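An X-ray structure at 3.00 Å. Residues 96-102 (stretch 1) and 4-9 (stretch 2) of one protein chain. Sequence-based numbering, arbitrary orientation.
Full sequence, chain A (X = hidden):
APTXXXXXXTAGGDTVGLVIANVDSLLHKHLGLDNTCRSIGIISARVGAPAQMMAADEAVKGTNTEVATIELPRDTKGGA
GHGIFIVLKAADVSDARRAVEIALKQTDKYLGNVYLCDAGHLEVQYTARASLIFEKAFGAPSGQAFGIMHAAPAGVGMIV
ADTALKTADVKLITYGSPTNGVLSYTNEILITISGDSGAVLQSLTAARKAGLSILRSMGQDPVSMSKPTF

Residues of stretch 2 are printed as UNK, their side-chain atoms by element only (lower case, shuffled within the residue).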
ATOM      1  N   ALA A  96      20.286 -23.343  -6.715  1.00 57.04           N
ATOM      2  CA  ALA A  96      19.147 -22.500  -6.384  1.00 56.33           C
ATOM      3  C   ALA A  96      18.133 -23.265  -5.539  1.00 56.08           C
ATOM      4  O   ALA A  96      17.696 -22.767  -4.497  1.00 56.21           O
ATOM      5  CB  ALA A  96      18.502 -21.951  -7.639  1.00 56.05           C
ATOM      6  N   ARG A  97      17.780 -24.476  -5.973  1.00 55.57           N
ATOM      7  CA  ARG A  97      16.822 -25.305  -5.243  1.00 55.09           C
ATOM      8  C   ARG A  97      17.296 -25.544  -3.811  1.00 55.19           C
ATOM      9  O   ARG A  97      16.536 -25.405  -2.855  1.00 54.92           O
ATOM     10  CB  ARG A  97      16.577 -26.634  -5.974  1.00 55.22           C
ATOM     11  CG  ARG A  97      15.555 -27.544  -5.285  1.00 54.82           C
ATOM     12  CD  ARG A  97      14.970 -28.610  -6.188  1.00 54.29           C
ATOM     13  NE  ARG A  97      13.667 -29.021  -5.667  1.00 53.32           N
ATOM     14  CZ  ARG A  97      12.511 -28.902  -6.326  1.00 53.30           C
ATOM     15  NH1 ARG A  97      12.476 -28.405  -7.556  1.00 53.62           N
ATOM     16  NH2 ARG A  97      11.376 -29.282  -5.757  1.00 52.42           N
ATOM     17  N   ARG A  98      18.570 -25.884  -3.685  1.00 55.38           N
ATOM     18  CA  ARG A  98      19.198 -26.157  -2.408  1.00 55.69           C
ATOM     19  C   ARG A  98      19.057 -24.964  -1.445  1.00 55.06           C
ATOM     20  O   ARG A  98      18.690 -25.137  -0.277  1.00 54.94           O
ATOM     21  CB  ARG A  98      20.657 -26.513  -2.669  1.00 56.07           C
ATOM     22  CG  ARG A  98      21.415 -27.040  -1.493  1.00 59.10           C
ATOM     23  CD  ARG A  98      22.891 -27.257  -1.886  1.00 64.13           C
ATOM     24  NE  ARG A  98      23.191 -28.672  -2.098  1.00 67.23           N
ATOM     25  CZ  ARG A  98      23.186 -29.580  -1.121  1.00 69.28           C
ATOM     26  NH1 ARG A  98      22.883 -29.223   0.129  1.00 69.75           N
ATOM     27  NH2 ARG A  98      23.470 -30.849  -1.384  1.00 69.33           N
ATOM     28  N   ALA A  99      19.327 -23.762  -1.958  1.00 54.49           N
ATOM     29  CA  ALA A  99      19.161 -22.502  -1.215  1.00 53.67           C
ATOM     30  C   ALA A  99      17.716 -22.261  -0.767  1.00 53.19           C
ATOM     31  O   ALA A  99      17.466 -21.949   0.401  1.00 52.97           O
ATOM     32  CB  ALA A  99      19.660 -21.329  -2.048  1.00 53.51           C
ATOM     33  N   VAL A 100      16.773 -22.405  -1.700  1.00 52.73           N
ATOM     34  CA  VAL A 100      15.340 -22.312  -1.395  1.00 52.27           C
ATOM     35  C   VAL A 100      14.930 -23.303  -0.294  1.00 52.43           C
ATOM     36  O   VAL A 100      14.134 -22.962   0.587  1.00 52.22           O
ATOM     37  CB  VAL A 100      14.479 -22.550  -2.651  1.00 52.09           C
ATOM     38  CG1 VAL A 100      13.004 -22.520  -2.308  1.00 51.40           C
ATOM     39  CG2 VAL A 100      14.791 -21.518  -3.703  1.00 51.58           C
ATOM     40  N   GLU A 101      15.491 -24.516  -0.352  1.00 52.62           N
ATOM     41  CA  GLU A 101      15.232 -25.562   0.642  1.00 52.57           C
ATOM     42  C   GLU A 101      15.667 -25.148   2.045  1.00 52.04           C
ATOM     43  O   GLU A 101      14.935 -25.381   3.022  1.00 51.88           O
ATOM     44  CB  GLU A 101      15.875 -26.900   0.236  1.00 52.81           C
ATOM     45  CG  GLU A 101      14.996 -27.826  -0.635  1.00 54.99           C
ATOM     46  CD  GLU A 101      13.622 -28.190  -0.001  1.00 58.86           C
ATOM     47  OE1 GLU A 101      13.270 -27.681   1.104  1.00 59.56           O
ATOM     48  OE2 GLU A 101      12.879 -28.992  -0.627  1.00 59.68           O
ATOM     49  N   ILE A 102      16.845 -24.523   2.127  1.00 51.49           N
ATOM     50  CA  ILE A 102      17.363 -23.962   3.380  1.00 51.07           C
ATOM     51  C   ILE A 102      16.462 -22.847   3.897  1.00 50.97           C
ATOM     52  O   ILE A 102      16.083 -22.856   5.068  1.00 50.89           O
ATOM     53  CB  ILE A 102      18.797 -23.394   3.226  1.00 50.92           C
ATOM     54  CG1 ILE A 102      19.791 -24.494   2.882  1.00 50.70           C
ATOM     55  CG2 ILE A 102      19.242 -22.677   4.494  1.00 50.59           C
ATOM     56  CD1 ILE A 102      21.140 -23.968   2.459  1.00 50.95           C
ATOM     57  N   UNK A   4       4.076 -29.834  -9.975  1.00 66.51           N
ATOM     58  CA  UNK A   4       4.989 -29.122 -10.843  1.00 64.71           C
ATOM     59  C   UNK A   4       6.412 -29.135 -10.296  1.00 63.63           C
ATOM     60  O   UNK A   4       6.636 -29.025  -9.086  1.00 63.38           O
ATOM     61  s   UNK A   4       3.502 -25.890 -12.606  1.00 64.53           S
ATOM     62  c   UNK A   4       4.419 -24.960 -13.828  1.00 64.55           C
ATOM     63  c   UNK A   4       4.487 -27.707 -10.980  1.00 64.60           C
ATOM     64  c   UNK A   4       4.712 -27.163 -12.318  1.00 64.63           C
ATOM     65  N   UNK A   5       7.379 -29.294 -11.187  1.00 62.44           N
ATOM     66  CA  UNK A   5       8.774 -29.478 -10.746  1.00 60.98           C
ATOM     67  C   UNK A   5       9.342 -28.191 -10.092  1.00 60.10           C
ATOM     68  O   UNK A   5      10.159 -28.247  -9.168  1.00 59.73           O
ATOM     69  c   UNK A   5       9.689 -30.111 -11.859  1.00 60.82           C
ATOM     70  c   UNK A   5       9.215 -29.760 -13.314  1.00 60.67           C
ATOM     71  o   UNK A   5      11.025 -29.659 -11.679  1.00 59.90           O
ATOM     72  N   UNK A   6       8.832 -27.048 -10.549  1.00 58.93           N
ATOM     73  CA  UNK A   6       9.155 -25.728 -10.012  1.00 57.76           C
ATOM     74  C   UNK A   6       8.745 -25.479  -8.556  1.00 57.03           C
ATOM     75  O   UNK A   6       9.263 -24.558  -7.931  1.00 57.19           O
ATOM     76  c   UNK A   6       9.176 -24.421 -12.212  1.00 58.16           C
ATOM     77  o   UNK A   6       7.968 -26.341 -13.018  1.00 59.37           O
ATOM     78  c   UNK A   6       8.505 -24.654 -10.875  1.00 57.72           C
ATOM     79  c   UNK A   6       8.769 -25.411 -13.288  1.00 58.86           C
ATOM     80  o   UNK A   6       9.266 -25.244 -14.420  1.00 58.62           O
ATOM     81  N   UNK A   7       7.811 -26.266  -8.025  1.00 55.92           N
ATOM     82  CA  UNK A   7       7.384 -26.124  -6.634  1.00 55.03           C
ATOM     83  C   UNK A   7       8.428 -26.677  -5.670  1.00 55.25           C
ATOM     84  O   UNK A   7       9.206 -27.559  -6.043  1.00 55.63           O
ATOM     85  c   UNK A   7       5.103 -27.714  -2.858  1.00 52.25           C
ATOM     86  c   UNK A   7       4.421 -25.463  -3.283  1.00 52.09           C
ATOM     87  c   UNK A   7       4.506 -26.544  -2.428  1.00 52.22           C
ATOM     88  c   UNK A   7       6.061 -26.841  -6.421  1.00 54.40           C
ATOM     89  c   UNK A   7       5.525 -26.733  -5.023  1.00 53.33           C
ATOM     90  c   UNK A   7       5.604 -27.807  -4.152  1.00 52.61           C
ATOM     91  c   UNK A   7       4.927 -25.561  -4.578  1.00 52.51           C
ATOM     92  N   UNK A   8       8.449 -26.162  -4.439  1.00 55.13           N
ATOM     93  CA  UNK A   8       9.399 -26.622  -3.432  1.00 55.04           C
ATOM     94  C   UNK A   8       8.826 -26.761  -1.996  1.00 55.33           C
ATOM     95  O   UNK A   8       9.391 -27.512  -1.218  1.00 56.03           O
ATOM     96  c   UNK A   8      11.864 -26.507  -2.763  1.00 54.84           C
ATOM     97  c   UNK A   8      10.721 -25.761  -3.428  1.00 54.97           C
ATOM     98  c   UNK A   8      11.158 -25.351  -4.836  1.00 53.94           C
ATOM     99  N   UNK A   9       7.708 -26.098  -1.664  1.00 55.42           N
ATOM    100  CA  UNK A   9       7.209 -25.877  -0.252  1.00 55.54           C
ATOM    101  C   UNK A   9       7.220 -24.361  -0.200  1.00 56.05           C
ATOM    102  O   UNK A   9       7.598 -23.802  -1.224  1.00 56.65           O
TER

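Position 4 carries four side-chain atoms in an unbranched chain: two carbons, a sulfur, then a last carbon. None of them touches the helix. A thioether in the middle of a linear chain belongs to methionine alone among the standard residues, so this is Met4. Its part is played by the backbone: the O of Met4 accepts a hydrogen bond from the N of position 7 at 3.2 Å, closing a type I beta turn.

Position 5 has three side-chain atoms, a first carbon bearing one oxygen and one carbon. The backbone O of position 5 lies 2.8 Å from Arg97 NH1, at the edge of the guanidinium, near its plane, where the N-H groups point. Branching at that first carbon into a hydroxyl and a methyl identifies Thr5. Its CA-to-CB bond points sideways, and the main contact does not depend on the side chain at all. Arg97 NH1 donates a hydrogen bond to Thr5 O, and the N-H...acceptor angle of 170° is nearly straight.

Position 6 shows three carbons in a row, the third ending in two oxygens, and no side-chain atom touches the helix. That is a carboxylate on a two-methylene arm, hence Glu6. The CA-to-CB bond points away from the helix, and the nearest side-chain atom, Glu6 CB, is 6.4 Å from Arg97 NH1; the residue carries the turn along without joining the contact.

Position 7 has one carbon followed by a ring of six carbons with no heteroatom. The ring does not touch the helix, but the backbone O of position 7 is 2.8 Å from Arg97 NH2. The plain six-carbon ring makes it Phe7. Its CA-to-CB bond too is directed away from the helix. What Arg97 reaches is again the backbone: NH2 donates to Phe7 O, but the angle of 124° makes this a weak hydrogen bond.

Position 8 has three carbons, the first carrying the other two. The first, CB, packs against Val100 CG1 at 4.1 Å; one branch carbon approaches Glu101 OE2, and the other lies over one face of the Arg97 guanidinium. This beta-branched, purely hydrocarbon fork is Val8. Its CA-to-CB bond points toward the helix, and it gives up more surface to the contact than any other residue of the two stretches. Val8 CG1 is 3.4 Å from Glu101 OE2, and Val8 CG2 is 4.0 Å from Arg97 NH2.

Position 9 has no side-chain atoms, so none can touch the helix, and is therefore Gly9. Its phi of 119° is in itself favourable to glycine. An ideal CB there would lie 5.3 Å from Glu101 OE1, so that distance alone gives no sign of a clash.

The contact is small, burying 252 Å² in all. Arg97, its first three chi angles all t, extends from a sideways CA-to-CB bond. The lesson for design is economical: one long arginine holds two backbone carbonyls, one by a good hydrogen bond and one by a weak one, while a valine pointing toward the helix lays a methyl over the guanidinium face.

Stretch 2 4-9: MTEFVG
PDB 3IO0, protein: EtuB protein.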